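Local coordinates for putative glucoamylase (Bacteroides uniformis, PDB 4GL3), which probably acts as a glycoside hydrolase of the glucoamylase kind, releasing glucose from the ends of glucan chains, at residues 95-103 against 158-167; 225-233 against 238-246. All blocks are in the same frame, centred on the assembly; numbering follows the deposited sequence. Where two conformers were deposited one is given.

Interaction 1 (95-103 against 158-167)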
loop_
_atom_site.group_PDB
_atom_site.type_symbol
_atom_site.label_atom_id
_atom_site.label_comp_id
_atom_site.label_asym_id
_atom_site.label_seq_id
_atom_site.Cartn_x
_atom_site.Cartn_y
_atom_site.Cartn_z
ATOM N N ASP A 95 12.689 15.650 -9.607
ATOM C CA ASP A 95 13.202 15.959 -8.278
ATOM C C ASP A 95 13.355 14.742 -7.385
ATOM O O ASP A 95 12.434 13.881 -7.271
ATOM C CB ASP A 95 12.307 16.978 -7.583
ATOM C CG ASP A 95 12.418 18.371 -8.182
ATOM O OD1 ASP A 95 13.464 18.710 -8.766
ATOM O OD2 ASP A 95 11.440 19.133 -8.080
ATOM N N SER A 96 14.510 14.702 -6.723
ATOM C CA SER A 96 14.810 13.719 -5.705
ATOM C C SER A 96 15.774 14.302 -4.666
ATOM O O SER A 96 16.489 15.271 -4.938
ATOM C CB SER A 96 15.408 12.427 -6.307
ATOM O OG SER A 96 16.646 12.606 -6.985
ATOM N N TYR A 97 15.779 13.687 -3.490
ATOM C CA TYR A 97 16.502 14.172 -2.323
ATOM C C TYR A 97 17.093 12.961 -1.619
ATOM O O TYR A 97 16.380 12.176 -1.081
ATOM C CB TYR A 97 15.609 15.010 -1.383
ATOM C CG TYR A 97 14.696 15.955 -2.148
ATOM C CD1 TYR A 97 13.456 15.503 -2.633
ATOM C CD2 TYR A 97 15.064 17.281 -2.388
ATOM C CE1 TYR A 97 12.625 16.360 -3.353
ATOM C CE2 TYR A 97 14.246 18.156 -3.121
ATOM C CZ TYR A 97 13.012 17.684 -3.584
ATOM O OH TYR A 97 12.213 18.476 -4.359
ATOM N N HIS A 98 18.418 12.832 -1.670
ATOM C CA HIS A 98 19.128 11.713 -1.045
ATOM C C HIS A 98 18.572 10.360 -1.537
ATOM O O HIS A 98 18.432 9.419 -0.773
ATOM C CB HIS A 98 19.136 11.841 0.468
ATOM C CG HIS A 98 20.031 12.952 0.977
ATOM N ND1 HIS A 98 21.362 12.756 1.263
ATOM C CD2 HIS A 98 19.759 14.247 1.303
ATOM C CE1 HIS A 98 21.892 13.903 1.685
ATOM N NE2 HIS A 98 20.939 14.820 1.710
ATOM N N GLY A 99 18.260 10.314 -2.824
ATOM C CA GLY A 99 17.702 9.156 -3.501
ATOM C C GLY A 99 16.202 8.949 -3.357
ATOM O O GLY A 99 15.653 8.000 -3.941
HETATM N N MSE A 100 15.536 9.794 -2.570
HETATM C CA MSE A 100 14.120 9.617 -2.296
HETATM C C MSE A 100 13.344 10.631 -3.105
HETATM O O MSE A 100 13.877 11.703 -3.469
HETATM C CB MSE A 100 13.813 9.790 -0.827
HETATM C CG MSE A 100 14.681 8.976 0.135
HETATM SE SE MSE A 100 14.332 7.058 -0.125
HETATM C CE MSE A 100 15.562 6.427 1.210
ATOM N N TRP A 101 12.072 10.328 -3.350
ATOM C CA TRP A 101 11.146 11.292 -3.952
ATOM C C TRP A 101 10.218 11.905 -2.915
ATOM O O TRP A 101 10.065 11.371 -1.797
ATOM C CB TRP A 101 10.323 10.597 -5.071
ATOM C CG TRP A 101 11.185 9.878 -6.087
ATOM C CD1 TRP A 101 11.819 10.428 -7.141
ATOM C CD2 TRP A 101 11.513 8.467 -6.112
ATOM N NE1 TRP A 101 12.491 9.442 -7.873
ATOM C CE2 TRP A 101 12.324 8.242 -7.232
ATOM C CE3 TRP A 101 11.180 7.386 -5.309
ATOM C CZ2 TRP A 101 12.820 7.003 -7.532
ATOM C CZ3 TRP A 101 11.685 6.140 -5.603
ATOM C CH2 TRP A 101 12.467 5.951 -6.725
ATOM N N ALA A 102 9.599 13.014 -3.321
ATOM C CA ALA A 102 8.477 13.636 -2.638
ATOM C C ALA A 102 7.194 12.756 -2.674
ATOM O O ALA A 102 7.115 11.768 -3.423
ATOM C CB ALA A 102 8.219 15.058 -3.172
ATOM N N HIS A 103 6.243 13.061 -1.783
ATOM C CA HIS A 103 4.931 12.407 -1.757
ATOM C C HIS A 103 4.245 12.674 -3.114
ATOM O O HIS A 103 3.766 11.752 -3.762
ATOM C CB HIS A 103 4.169 12.935 -0.559
ATOM C CG HIS A 103 2.823 12.310 -0.306
ATOM N ND1 HIS A 103 2.178 12.447 0.918
ATOM C CD2 HIS A 103 1.980 11.605 -1.103
ATOM C CE1 HIS A 103 1.005 11.821 0.857
ATOM N NE2 HIS A 103 0.858 11.311 -0.359
ATOM N N LEU A 158 18.607 2.914 -8.960
ATOM C CA LEU A 158 17.701 3.620 -8.034
ATOM C C LEU A 158 17.740 3.013 -6.648
ATOM O O LEU A 158 17.859 3.724 -5.619
ATOM C CB LEU A 158 16.252 3.617 -8.550
ATOM C CG LEU A 158 15.956 4.509 -9.741
ATOM C CD1 LEU A 158 14.498 4.311 -10.155
ATOM C CD2 LEU A 158 16.227 5.965 -9.392
ATOM N N TRP A 159 17.657 1.689 -6.589
ATOM C CA TRP A 159 17.702 1.006 -5.298
ATOM C C TRP A 159 19.035 1.278 -4.573
ATOM O O TRP A 159 19.024 1.581 -3.389
ATOM C CB TRP A 159 17.472 -0.492 -5.508
ATOM C CG TRP A 159 17.751 -1.395 -4.346
ATOM C CD1 TRP A 159 18.583 -2.493 -4.357
ATOM C CD2 TRP A 159 17.144 -1.376 -3.049
ATOM N NE1 TRP A 159 18.550 -3.127 -3.135
ATOM C CE2 TRP A 159 17.677 -2.459 -2.320
ATOM C CE3 TRP A 159 16.244 -0.525 -2.413
ATOM C CZ2 TRP A 159 17.352 -2.694 -0.995
ATOM C CZ3 TRP A 159 15.896 -0.776 -1.099
ATOM C CH2 TRP A 159 16.461 -1.851 -0.394
ATOM N N ARG A 160 20.171 1.178 -5.281
ATOM C CA ARG A 160 21.462 1.445 -4.653
ATOM C C ARG A 160 21.643 2.938 -4.228
ATOM O O ARG A 160 22.356 3.212 -3.274
ATOM C CB ARG A 160 22.629 0.990 -5.522
ATOM C CG ARG A 160 22.706 -0.538 -5.702
ATOM C CD ARG A 160 23.766 -0.899 -6.728
ATOM N NE ARG A 160 25.067 -0.559 -6.171
ATOM C CZ ARG A 160 25.713 -1.294 -5.274
ATOM N NH1 ARG A 160 25.209 -2.442 -4.824
ATOM N NH2 ARG A 160 26.863 -0.855 -4.819
ATOM N N GLN A 161 20.912 3.847 -4.854
ATOM C CA GLN A 161 21.026 5.283 -4.548
ATOM C C GLN A 161 20.103 5.758 -3.404
ATOM O O GLN A 161 20.222 6.920 -2.973
ATOM C CB GLN A 161 20.806 6.113 -5.813
ATOM C CG GLN A 161 21.890 6.026 -6.860
ATOM C CD GLN A 161 21.680 7.037 -8.029
ATOM O OE1 GLN A 161 20.553 7.439 -8.351
ATOM N NE2 GLN A 161 22.767 7.463 -8.639
ATOM N N ALA A 162 19.221 4.876 -2.893
ATOM C CA ALA A 162 18.249 5.268 -1.870
ATOM C C ALA A 162 18.965 5.271 -0.512
ATOM O O ALA A 162 19.320 4.209 -0.019
ATOM C CB ALA A 162 17.042 4.348 -1.831
ATOM N N GLU A 163 19.142 6.472 0.081
ATOM C CA GLU A 163 19.994 6.655 1.288
ATOM C C GLU A 163 19.212 6.493 2.597
ATOM O O GLU A 163 19.022 7.449 3.364
ATOM C CB GLU A 163 20.690 8.018 1.266
ATOM C CG GLU A 163 21.685 8.231 0.128
ATOM C CD GLU A 163 22.049 9.707 0.008
ATOM O OE1 GLU A 163 22.368 10.347 1.054
ATOM O OE2 GLU A 163 21.945 10.236 -1.117
ATOM N N TRP A 164 18.764 5.270 2.864
ATOM C CA TRP A 164 17.921 5.011 4.054
ATOM C C TRP A 164 18.566 5.562 5.344
ATOM O O TRP A 164 17.895 6.231 6.145
ATOM C CB TRP A 164 17.616 3.501 4.186
ATOM C CG TRP A 164 17.010 2.962 2.931
ATOM C CD1 TRP A 164 17.636 2.256 1.968
ATOM C CD2 TRP A 164 15.660 3.137 2.498
ATOM N NE1 TRP A 164 16.782 2.004 0.919
ATOM C CE2 TRP A 164 15.549 2.526 1.227
ATOM C CE3 TRP A 164 14.536 3.776 3.048
ATOM C CZ2 TRP A 164 14.354 2.538 0.487
ATOM C CZ3 TRP A 164 13.352 3.808 2.324
ATOM C CH2 TRP A 164 13.263 3.193 1.039
ATOM N N ASN A 165 19.847 5.288 5.527
ATOM C CA ASN A 165 20.464 5.619 6.808
ATOM C C ASN A 165 20.600 7.113 7.054
ATOM O O ASN A 165 20.658 7.524 8.216
ATOM C CB ASN A 165 21.806 4.930 7.051
ATOM C CG ASN A 165 22.195 4.964 8.518
ATOM O OD1 ASN A 165 21.444 4.497 9.363
ATOM N ND2 ASN A 165 23.384 5.511 8.828
ATOM N N PHE A 166 20.609 7.928 5.987
ATOM C CA PHE A 166 20.566 9.388 6.149
ATOM C C PHE A 166 19.367 9.814 7.015
ATOM O O PHE A 166 19.471 10.764 7.775
ATOM C CB PHE A 166 20.494 10.045 4.767
ATOM C CG PHE A 166 20.348 11.543 4.802
ATOM C CD1 PHE A 166 21.457 12.359 5.098
ATOM C CD2 PHE A 166 19.116 12.134 4.628
ATOM C CE1 PHE A 166 21.320 13.726 5.122
ATOM C CE2 PHE A 166 18.980 13.512 4.689
ATOM C CZ PHE A 166 20.092 14.284 4.902
ATOM N N PHE A 167 18.234 9.103 6.879
ATOM C CA PHE A 167 17.002 9.465 7.525
ATOM C C PHE A 167 16.912 9.070 8.984
ATOM O O PHE A 167 15.873 9.321 9.649
ATOM C CB PHE A 167 15.783 9.002 6.683
ATOM C CG PHE A 167 15.714 9.686 5.363
ATOM C CD1 PHE A 167 16.457 9.236 4.276
ATOM C CD2 PHE A 167 15.014 10.869 5.228
ATOM C CE1 PHE A 167 16.457 9.948 3.080
ATOM C CE2 PHE A 167 14.952 11.525 4.043
ATOM C CZ PHE A 167 15.684 11.067 2.956
HETATM O O HOH W 1 17.240 6.397 -5.428
#

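Interaction 2 (225-233 against 238-246)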
loop_
_atom_site.group_PDB
_atom_site.type_symbol
_atom_site.label_atom_id
_atom_site.label_comp_id
_atom_site.label_asym_id
_atom_site.label_seq_id
_atom_site.Cartn_x
_atom_site.Cartn_y
_atom_site.Cartn_z
ATOM N N THR A 225 1.705 2.516 20.574
ATOM C CA THR A 225 0.989 1.909 19.461
ATOM C C THR A 225 1.654 0.605 18.933
ATOM O O THR A 225 1.190 0.046 17.943
ATOM C CB THR A 225 0.899 2.916 18.279
ATOM O OG1 THR A 225 2.232 3.356 17.936
ATOM C CG2 THR A 225 -0.004 4.148 18.651
ATOM N N PHE A 226 2.735 0.139 19.577
ATOM C CA PHE A 226 3.428 -1.080 19.159
ATOM C C PHE A 226 2.883 -2.328 19.872
ATOM O O PHE A 226 1.914 -2.905 19.388
ATOM C CB PHE A 226 4.955 -0.943 19.216
ATOM C CG PHE A 226 5.674 -2.051 18.493
ATOM C CD1 PHE A 226 5.556 -2.165 17.115
ATOM C CD2 PHE A 226 6.394 -2.998 19.188
ATOM C CE1 PHE A 226 6.158 -3.194 16.445
ATOM C CE2 PHE A 226 6.997 -4.053 18.522
ATOM C CZ PHE A 226 6.879 -4.146 17.142
ATOM N N LEU A 227 3.451 -2.760 20.982
ATOM C CA LEU A 227 2.967 -3.997 21.604
ATOM C C LEU A 227 1.554 -3.741 22.112
ATOM O O LEU A 227 1.291 -2.710 22.721
ATOM C CB LEU A 227 3.864 -4.497 22.745
ATOM C CG LEU A 227 5.284 -4.999 22.379
ATOM C CD1 LEU A 227 5.983 -5.545 23.637
ATOM C CD2 LEU A 227 5.235 -6.074 21.295
ATOM N N ASN A 228 0.629 -4.659 21.792
ATOM C CA ASN A 228 -0.745 -4.540 22.224
ATOM C C ASN A 228 -1.093 -5.788 23.035
ATOM O O ASN A 228 -1.039 -5.793 24.265
ATOM C CB ASN A 228 -1.651 -4.319 20.994
ATOM C CG ASN A 228 -3.100 -4.020 21.364
ATOM O OD1 ASN A 228 -3.596 -4.546 22.348
ATOM N ND2 ASN A 228 -3.768 -3.141 20.591
ATOM N N GLY A 229 -1.408 -6.879 22.351
ATOM C CA GLY A 229 -1.731 -8.126 23.065
ATOM C C GLY A 229 -3.080 -8.112 23.763
ATOM O O GLY A 229 -3.393 -9.062 24.459
ATOM N N ARG A 230 -3.901 -7.075 23.607
ATOM C CA ARG A 230 -5.211 -7.096 24.304
ATOM C C ARG A 230 -6.232 -7.877 23.456
ATOM O O ARG A 230 -5.995 -8.194 22.289
ATOM C CB ARG A 230 -5.718 -5.677 24.576
ATOM C CG ARG A 230 -4.749 -4.766 25.361
ATOM C CD ARG A 230 -5.249 -3.310 25.377
ATOM N NE ARG A 230 -4.283 -2.375 25.925
ATOM C CZ ARG A 230 -3.244 -1.903 25.255
ATOM N NH1 ARG A 230 -3.039 -2.320 24.012
ATOM N NH2 ARG A 230 -2.393 -1.043 25.824
ATOM N N GLU A 231 -7.377 -8.151 24.042
ATOM C CA GLU A 231 -8.425 -8.905 23.378
ATOM C C GLU A 231 -9.574 -7.961 22.964
ATOM O O GLU A 231 -10.007 -7.112 23.736
ATOM C CB GLU A 231 -8.922 -9.964 24.357
ATOM C CG GLU A 231 -9.657 -11.115 23.731
ATOM C CD GLU A 231 -9.945 -12.190 24.762
ATOM O OE1 GLU A 231 -8.971 -12.857 25.161
ATOM O OE2 GLU A 231 -11.117 -12.341 25.188
ATOM N N TYR A 232 -10.049 -8.104 21.735
ATOM C CA TYR A 232 -11.180 -7.340 21.242
ATOM C C TYR A 232 -12.175 -8.333 20.617
ATOM O O TYR A 232 -11.798 -9.100 19.721
ATOM C CB TYR A 232 -10.705 -6.334 20.205
ATOM C CG TYR A 232 -9.588 -5.397 20.652
ATOM C CD1 TYR A 232 -8.237 -5.793 20.575
ATOM C CD2 TYR A 232 -9.859 -4.123 21.135
ATOM C CE1 TYR A 232 -7.208 -4.956 20.947
ATOM C CE2 TYR A 232 -8.815 -3.272 21.536
ATOM C CZ TYR A 232 -7.494 -3.688 21.441
ATOM O OH TYR A 232 -6.428 -2.861 21.834
ATOM N N TYR A 233 -13.408 -8.354 21.116
ATOM C CA TYR A 233 -14.419 -9.334 20.644
ATOM C C TYR A 233 -13.825 -10.757 20.668
ATOM O O TYR A 233 -13.991 -11.538 19.731
ATOM C CB TYR A 233 -14.919 -8.980 19.230
ATOM C CG TYR A 233 -15.306 -7.531 19.060
ATOM C CD1 TYR A 233 -16.548 -7.038 19.513
ATOM C CD2 TYR A 233 -14.425 -6.647 18.510
ATOM C CE1 TYR A 233 -16.876 -5.690 19.374
ATOM C CE2 TYR A 233 -14.743 -5.308 18.362
ATOM C CZ TYR A 233 -15.960 -4.843 18.808
ATOM O OH TYR A 233 -16.206 -3.518 18.650
ATOM N N PRO A 238 -1.943 -8.816 18.388
ATOM C CA PRO A 238 -0.533 -8.700 18.855
ATOM C C PRO A 238 -0.006 -7.274 18.950
ATOM O O PRO A 238 0.612 -6.913 19.955
ATOM C CB PRO A 238 0.260 -9.512 17.821
ATOM C CG PRO A 238 -0.739 -10.527 17.300
ATOM C CD PRO A 238 -2.086 -9.829 17.318
ATOM N N LEU A 239 -0.286 -6.483 17.927
ATOM C CA LEU A 239 0.273 -5.149 17.767
ATOM C C LEU A 239 -0.791 -4.084 17.390
ATOM O O LEU A 239 -1.871 -4.387 16.853
ATOM C CB LEU A 239 1.359 -5.159 16.677
ATOM C CG LEU A 239 2.554 -6.155 16.762
ATOM C CD1 LEU A 239 3.381 -6.094 15.463
ATOM C CD2 LEU A 239 3.397 -5.890 18.009
ATOM N N GLY A 240 -0.450 -2.822 17.631
ATOM C CA GLY A 240 -1.206 -1.718 17.050
ATOM C C GLY A 240 -1.988 -0.897 18.078
ATOM O O GLY A 240 -2.085 -1.243 19.270
ATOM N N ASN A 241 -2.559 0.190 17.568
ATOM C CA ASN A 241 -3.292 1.180 18.351
ATOM C C ASN A 241 -4.345 0.547 19.239
ATOM O O ASN A 241 -5.185 -0.253 18.780
ATOM C CB ASN A 241 -3.956 2.160 17.360
ATOM C CG ASN A 241 -4.445 3.413 18.026
ATOM O OD1 ASN A 241 -5.432 3.411 18.775
ATOM N ND2 ASN A 241 -3.754 4.516 17.742
ATOM N N ASN A 242 -4.374 0.947 20.497
ATOM C CA ASN A 242 -5.364 0.416 21.435
ATOM C C ASN A 242 -6.838 0.871 21.192
ATOM O O ASN A 242 -7.702 0.046 20.898
ATOM C CB ASN A 242 -4.893 0.758 22.865
ATOM C CG ASN A 242 -5.805 0.197 23.942
ATOM O OD1 ASN A 242 -6.593 -0.705 23.695
ATOM N ND2 ASN A 242 -5.658 0.704 25.144
ATOM N N HIS A 243 -7.108 2.167 21.356
ATOM C CA HIS A 243 -8.434 2.776 21.182
ATOM C C HIS A 243 -8.946 2.500 19.760
ATOM O O HIS A 243 -10.137 2.258 19.547
ATOM C CB HIS A 243 -8.339 4.303 21.480
ATOM C CG HIS A 243 -9.628 5.071 21.307
ATOM N ND1 HIS A 243 -9.846 5.942 20.251
ATOM C CD2 HIS A 243 -10.745 5.133 22.076
ATOM C CE1 HIS A 243 -11.046 6.487 20.369
ATOM N NE2 HIS A 243 -11.613 6.011 21.465
ATOM N N GLY A 244 -8.038 2.476 18.800
ATOM C CA GLY A 244 -8.421 2.204 17.415
ATOM C C GLY A 244 -8.574 0.742 17.054
ATOM O O GLY A 244 -8.850 0.426 15.887
ATOM N N LYS A 245 -8.429 -0.155 18.037
ATOM C CA LYS A 245 -8.508 -1.600 17.800
ATOM C C LYS A 245 -7.638 -2.020 16.609
ATOM O O LYS A 245 -8.061 -2.748 15.721
ATOM C CB LYS A 245 -9.950 -2.029 17.595
ATOM C CG LYS A 245 -10.892 -1.519 18.692
ATOM C CD LYS A 245 -12.256 -2.185 18.661
ATOM C CE LYS A 245 -13.294 -1.388 19.450
ATOM N NZ LYS A 245 -12.990 -1.318 20.884
ATOM N N GLY A 246 -6.424 -1.534 16.605
ATOM C CA GLY A 246 -5.455 -1.802 15.515
ATOM C C GLY A 246 -5.276 -0.645 14.538
ATOM O O GLY A 246 -4.231 -0.515 13.892
HETATM O O HOH W 2 -1.338 -0.813 21.987
HETATM O O HOH W 3 -5.898 -1.203 27.843
#

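Interaction 1 (95-103 against 158-167)
Gly-99 meets Ala-162 with their CA atoms 4.3 Å apart, where the type I' turn from Tyr-97 to Met-100 is set against the chain just past the end of helix 146-161. One direct backbone hydrogen bond joins the segments, from Glu-163 N to His-98 O (3.1 Å). Beside it Gly-99 CA makes a CH contact with Gln-161 O at 3.4 Å; a side chain at Gly-99 would run into that oxygen, and the turn's positive phi also suits glycine. A water adds a second tie by donating to both Gly-99 O and Leu-158 O.

His-98 is held in two ways. Its ND1 gives a nearly straight bond (169°) of 2.6 Å to Glu-163 OE1, reached on the syn side of the carboxylate but well out of the carboxylate plane, while the oxygen lies in the plane of the imidazole. Phe-166 covers one face of the same ring, centroids 3.6 Å apart and planes inclined by 12°, so that stack and bond together limit rotation of the imidazole. Trp-178 meets both rings edge-to-face.

On the buried side, selenomethionine Met-100 bends at chi2 (-66°), which carries its end over the Trp-164 indole: CE sits 3.5 Å from the centroid of the six-membered ring and SE lies above the same face. Its CG packs on Phe-167 CE1 at 3.6 Å. Ile-124 of helix 124-140 touches both Met-100 and Phe-167. Farther along, Leu-158 CD2 reaches Trp-101 CZ2, whose ring NE1 hydrogen-bonds to Leu-89 O.

A Met-aromatic contact and a His-carboxylate hydrogen bond together fasten a tight turn to a helix C-terminus in what is probably an (alpha/alpha)6 toroid, as in six-hairpin glycosidases.

Interaction 2 (225-233 against 238-246)
Asn-228 ND2 spends its N-H groups on Gly-240 O (2.9 Å), which it meets from above the carbonyl plane, and on Tyr-232 OH (2.9 Å), which lies in its own amide plane. With CG anti to the backbone N (chi1 -173°), this amide reaches across to 238-246, while its OD1 accepts from Arg-230 N and closes an Asx turn. The Tyr-232 hydroxyl passes the chain on, donating to Asn-242 OD1 at 2.9 Å. Asn-242 also lies flat on the Arg-230 guanidinium, planes 12° apart, a stack rather than a bond; a water accepts from Arg-230 NE and, weakly, from Asn-242 ND2. Lys-245 CG rests against Tyr-232 CD2 at 3.7 Å. A phenylalanine in place of Tyr-232 would probably keep that packing but leave Asn-242 OD1 and one N-H of Asn-228 without their shared mate.

The backbones are joined by Gly-240 N to Phe-226 O and by Asn-228 N to Pro-238 O, each 2.9 Å; Pro-238 O takes a second, weak bond from Gly-229 N. Leu-239 CD2 stands over the centre of the Phe-226 ring, 4.0 Å from its centroid, and Tyr-268 meets that ring edge-to-face. Leu-227 and Leu-239 form an antiparallel non-hydrogen-bonded pair at the open end of the beta hairpin 227-232/235-239.

Both contacts are partly buried and lie toward the outside of the chain, about 32 Å apart between centres and about 17 Å between nearest atoms, and they hold different elements. Interaction 1 ties together residues distant in sequence, a loop after helix 75-90 and the end of helix 146-161, with much helix between them; interaction 2 is local, within one hairpin and the turn that follows it, backed by helix 271-288. Aromatic rings and selenium dominate interaction 1, whose polar pair, His-98 with Glu-163, lies in its partly exposed part. Interaction 2 depends more on amide, hydroxyl and backbone hydrogen bonds, in a two-stranded hairpin of a protein with far more helix than strand.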